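Local coordinates for protein CalS10 (Micromonospora echinospora, PDB 6UK5) that binds S-adenosylmethionine and probably methylates an amino pentose during the biosynthesis of calicheamicin, at residues Arg52-Val61 with Phe109-Cys120. Sequence-based numbering, arbitrary orientation.
Sequences RPDAARLLDV and FDLGVTFDAVTC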
loop_
_atom_site.group_PDB
_atom_site.type_symbol
_atom_site.label_atom_id
_atom_site.label_comp_id
_atom_site.label_asym_id
_atom_site.label_seq_id
_atom_site.Cartn_x
_atom_site.Cartn_y
_atom_site.Cartn_z
ATOM N N ARG A 52 -6.237 -26.923 -34.004
ATOM C CA ARG A 52 -5.281 -26.782 -35.105
ATOM C C ARG A 52 -3.996 -27.479 -34.687
ATOM O O ARG A 52 -3.036 -26.842 -34.236
ATOM C CB ARG A 52 -5.048 -25.308 -35.448
ATOM C CG ARG A 52 -4.648 -25.049 -36.902
ATOM C CD ARG A 52 -4.761 -23.567 -37.233
ATOM N NE ARG A 52 -4.300 -23.234 -38.580
ATOM C CZ ARG A 52 -4.971 -23.509 -39.695
ATOM N NH1 ARG A 52 -6.135 -24.141 -39.640
ATOM N NH2 ARG A 52 -4.473 -23.155 -40.871
ATOM N N PRO A 53 -3.949 -28.808 -34.814
ATOM C CA PRO A 53 -2.774 -29.556 -34.331
ATOM C C PRO A 53 -1.448 -29.058 -34.880
ATOM O O PRO A 53 -0.417 -29.210 -34.212
ATOM C CB PRO A 53 -3.068 -30.990 -34.798
ATOM C CG PRO A 53 -4.558 -31.063 -34.887
ATOM C CD PRO A 53 -5.013 -29.697 -35.317
ATOM N N ASP A 54 -1.437 -28.466 -36.073
ATOM C CA ASP A 54 -0.208 -28.042 -36.731
ATOM C C ASP A 54 0.115 -26.567 -36.501
ATOM O O ASP A 54 1.034 -26.040 -37.137
ATOM C CB ASP A 54 -0.309 -28.320 -38.232
ATOM C CG ASP A 54 -0.587 -29.780 -38.537
ATOM O OD1 ASP A 54 -0.067 -30.652 -37.806
ATOM O OD2 ASP A 54 -1.330 -30.052 -39.505
ATOM N N ALA A 55 -0.617 -25.893 -35.617
ATOM C CA ALA A 55 -0.419 -24.467 -35.390
ATOM C C ALA A 55 1.051 -24.141 -35.160
ATOM O O ALA A 55 1.727 -24.798 -34.364
ATOM C CB ALA A 55 -1.250 -24.016 -34.186
ATOM N N ALA A 56 1.544 -23.114 -35.860
ATOM C CA ALA A 56 2.939 -22.712 -35.721
ATOM C C ALA A 56 3.110 -21.203 -35.558
ATOM O O ALA A 56 4.017 -20.756 -34.847
ATOM C CB ALA A 56 3.743 -23.197 -36.931
ATOM N N ARG A 57 2.252 -20.412 -36.198
ATOM C CA ARG A 57 2.333 -18.955 -36.168
ATOM C C ARG A 57 1.199 -18.395 -35.318
ATOM O O ARG A 57 0.024 -18.673 -35.585
ATOM C CB ARG A 57 2.272 -18.379 -37.583
ATOM C CG ARG A 57 3.480 -18.690 -38.449
ATOM C CD ARG A 57 3.215 -18.345 -39.909
ATOM N NE ARG A 57 2.629 -17.016 -40.078
ATOM C CZ ARG A 57 3.303 -15.870 -40.011
ATOM N NH1 ARG A 57 4.606 -15.872 -39.767
ATOM N NH2 ARG A 57 2.668 -14.718 -40.182
ATOM N N LEU A 58 1.551 -17.602 -34.304
ATOM C CA LEU A 58 0.575 -17.017 -33.396
ATOM C C LEU A 58 0.819 -15.524 -33.237
ATOM O O LEU A 58 1.966 -15.066 -33.224
ATOM C CB LEU A 58 0.618 -17.688 -32.017
ATOM C CG LEU A 58 -0.384 -17.143 -30.994
ATOM C CD1 LEU A 58 -0.876 -18.273 -30.110
ATOM C CD2 LEU A 58 0.203 -16.032 -30.133
ATOM N N LEU A 59 -0.275 -14.773 -33.110
ATOM C CA LEU A 59 -0.247 -13.334 -32.870
ATOM C C LEU A 59 -1.103 -13.018 -31.654
ATOM O O LEU A 59 -2.290 -13.357 -31.624
ATOM C CB LEU A 59 -0.748 -12.559 -34.093
ATOM C CG LEU A 59 -1.056 -11.076 -33.877
ATOM C CD1 LEU A 59 0.215 -10.267 -33.718
ATOM C CD2 LEU A 59 -1.881 -10.541 -35.039
ATOM N N ASP A 60 -0.508 -12.368 -30.657
ATOM C CA ASP A 60 -1.234 -11.887 -29.489
ATOM C C ASP A 60 -1.565 -10.416 -29.712
ATOM O O ASP A 60 -0.661 -9.598 -29.921
ATOM C CB ASP A 60 -0.421 -12.069 -28.210
ATOM C CG ASP A 60 -1.238 -11.819 -26.967
ATOM O OD1 ASP A 60 -2.481 -11.736 -27.082
ATOM O OD2 ASP A 60 -0.632 -11.703 -25.880
ATOM N N VAL A 61 -2.852 -10.086 -29.671
ATOM C CA VAL A 61 -3.339 -8.749 -29.985
ATOM C C VAL A 61 -3.662 -8.036 -28.681
ATOM O O VAL A 61 -4.368 -8.581 -27.823
ATOM C CB VAL A 61 -4.568 -8.812 -30.906
ATOM C CG1 VAL A 61 -5.164 -7.437 -31.077
ATOM C CG2 VAL A 61 -4.181 -9.393 -32.258
ATOM N N PHE A 109 -5.145 -2.631 -37.713
ATOM C CA PHE A 109 -3.796 -3.026 -38.086
ATOM C C PHE A 109 -3.814 -3.896 -39.341
ATOM O O PHE A 109 -4.822 -4.517 -39.692
ATOM C CB PHE A 109 -3.117 -3.786 -36.944
ATOM C CG PHE A 109 -3.674 -5.166 -36.710
ATOM C CD1 PHE A 109 -4.940 -5.345 -36.176
ATOM C CD2 PHE A 109 -2.915 -6.288 -37.004
ATOM C CE1 PHE A 109 -5.444 -6.617 -35.957
ATOM C CE2 PHE A 109 -3.413 -7.558 -36.783
ATOM C CZ PHE A 109 -4.678 -7.722 -36.260
ATOM N N ASP A 110 -2.672 -3.925 -40.024
ATOM C CA ASP A 110 -2.473 -4.796 -41.177
ATOM C C ASP A 110 -1.002 -5.169 -41.220
ATOM O O ASP A 110 -0.143 -4.287 -41.328
ATOM C CB ASP A 110 -2.895 -4.118 -42.481
ATOM C CG ASP A 110 -2.852 -5.058 -43.666
ATOM O OD1 ASP A 110 -2.179 -6.106 -43.578
ATOM O OD2 ASP A 110 -3.497 -4.746 -44.687
ATOM N N LEU A 111 -0.716 -6.465 -41.140
ATOM C CA LEU A 111 0.651 -6.959 -41.149
ATOM C C LEU A 111 0.953 -7.761 -42.405
ATOM O O LEU A 111 2.055 -8.307 -42.530
ATOM C CB LEU A 111 0.904 -7.827 -39.912
ATOM C CG LEU A 111 0.581 -7.198 -38.553
ATOM C CD1 LEU A 111 0.348 -8.288 -37.509
ATOM C CD2 LEU A 111 1.661 -6.230 -38.106
ATOM N N GLY A 112 0.010 -7.834 -43.345
ATOM C CA GLY A 112 0.239 -8.485 -44.615
ATOM C C GLY A 112 0.404 -9.984 -44.546
ATOM O O GLY A 112 0.647 -10.608 -45.586
ATOM N N VAL A 113 0.274 -10.583 -43.367
ATOM C CA VAL A 113 0.554 -11.998 -43.177
ATOM C C VAL A 113 -0.582 -12.636 -42.393
ATOM O O VAL A 113 -1.273 -11.971 -41.613
ATOM C CB VAL A 113 1.897 -12.194 -42.439
ATOM C CG1 VAL A 113 3.058 -11.827 -43.350
ATOM C CG2 VAL A 113 1.930 -11.365 -41.158
ATOM N N THR A 114 -0.779 -13.933 -42.611
ATOM C CA THR A 114 -1.729 -14.722 -41.842
ATOM C C THR A 114 -1.016 -15.451 -40.706
ATOM O O THR A 114 0.206 -15.623 -40.713
ATOM C CB THR A 114 -2.469 -15.735 -42.723
ATOM O OG1 THR A 114 -1.540 -16.680 -43.270
ATOM C CG2 THR A 114 -3.219 -15.034 -43.843
ATOM N N PHE A 115 -1.806 -15.883 -39.728
ATOM C CA PHE A 115 -1.320 -16.665 -38.603
ATOM C C PHE A 115 -2.224 -17.876 -38.416
ATOM O O PHE A 115 -3.375 -17.891 -38.860
ATOM C CB PHE A 115 -1.296 -15.829 -37.315
ATOM C CG PHE A 115 -0.391 -14.629 -37.382
ATOM C CD1 PHE A 115 -0.776 -13.505 -38.095
ATOM C CD2 PHE A 115 0.821 -14.609 -36.712
ATOM C CE1 PHE A 115 0.038 -12.393 -38.161
ATOM C CE2 PHE A 115 1.642 -13.497 -36.770
ATOM C CZ PHE A 115 1.248 -12.385 -37.494
ATOM N N ASP A 116 -1.691 -18.904 -37.754
ATOM C CA ASP A 116 -2.517 -20.046 -37.386
ATOM C C ASP A 116 -3.437 -19.744 -36.210
ATOM O O ASP A 116 -4.445 -20.438 -36.035
ATOM C CB ASP A 116 -1.642 -21.254 -37.039
ATOM C CG ASP A 116 -0.904 -21.805 -38.241
ATOM O OD1 ASP A 116 -1.577 -22.212 -39.214
ATOM O OD2 ASP A 116 0.348 -21.833 -38.205
ATOM N N ALA A 117 -3.120 -18.730 -35.409
ATOM C CA ALA A 117 -3.931 -18.401 -34.248
ATOM C C ALA A 117 -3.706 -16.943 -33.878
ATOM O O ALA A 117 -2.587 -16.435 -33.988
ATOM C CB ALA A 117 -3.589 -19.310 -33.061
ATOM N N VAL A 118 -4.774 -16.279 -33.447
ATOM C CA VAL A 118 -4.716 -14.903 -32.970
ATOM C C VAL A 118 -5.441 -14.844 -31.634
ATOM O O VAL A 118 -6.600 -15.260 -31.537
ATOM C CB VAL A 118 -5.354 -13.920 -33.971
ATOM C CG1 VAL A 118 -5.366 -12.513 -33.394
ATOM C CG2 VAL A 118 -4.632 -13.968 -35.312
ATOM N N THR A 119 -4.765 -14.336 -30.608
ATOM C CA THR A 119 -5.333 -14.275 -29.270
ATOM C C THR A 119 -5.532 -12.827 -28.841
ATOM O O THR A 119 -4.819 -11.921 -29.284
ATOM C CB THR A 119 -4.446 -14.990 -28.242
ATOM O OG1 THR A 119 -3.248 -14.235 -28.026
ATOM C CG2 THR A 119 -4.080 -16.388 -28.720
ATOM N N CYS A 120 -6.525 -12.626 -27.973
ATOM C CA CYS A 120 -6.895 -11.309 -27.449
ATOM C C CYS A 120 -7.422 -11.564 -26.035
ATOM O O CYS A 120 -8.604 -11.859 -25.850
ATOM C CB CYS A 120 -7.932 -10.622 -28.325
ATOM S SG CYS A 120 -8.201 -8.863 -27.961
#
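The ring of Phe115 is sandwiched between the guanidinium of Arg57 and the CB of Leu59, two residues on the same strand. Arg57 lies nearly flat on one face in a cation-pi stack, its CZ 4.5 Å from the ring centroid and the planes 26° apart, while Leu59 CB makes a CH-pi contact over the opposite face. The bend at chi3 (48°) folds the arginine back over the ring, and at the guanidinium's edge NE and NH2 both grip Thr114 O side-on, in the guanidinium plane, with NH2 2.7 Å away. That fork, added to the stack, fixes the rotation of the guanidinium. Beyond the ring, Leu59 CD2 meets Leu111 CD1 tip to tip and touches Phe109 CE2.

Asp116, at the corner the chain turns just after Phe115, ties down the approach to strand 57-61. Its OD2 takes the backbone N-H of Arg57 on the anti lone pair and that of Ala56 from above the carboxylate plane (2.9 Å), while OD1 forms a salt bridge with Arg52 NE at 3.0 Å, the arginine chain extended to reach it. Replacing Asp116 with alanine removes the carboxylate and is likely to leave the Ala56 and Arg57 amides without this acceptor and Arg52 without this countercharge.

From there the strands run parallel, 19° apart, through Leu59 N to Ala117 O, Thr119 N to Leu59 O and Val61 N to Thr119 O (2.7 Å). Thr119 OG1 donates to Asp60 OD1 at 2.8 Å, from well above the carboxylate plane, beside the bound S-adenosylmethionine that Asp60 touches. Helices 37-51 and 67-73 cover the face bearing Leu58 and Thr119. Strands 57-61 and 115-120 are neighbouring central strands of the Rossmann-like sheet of class I methyltransferases, with the cofactor near their C-terminal ends.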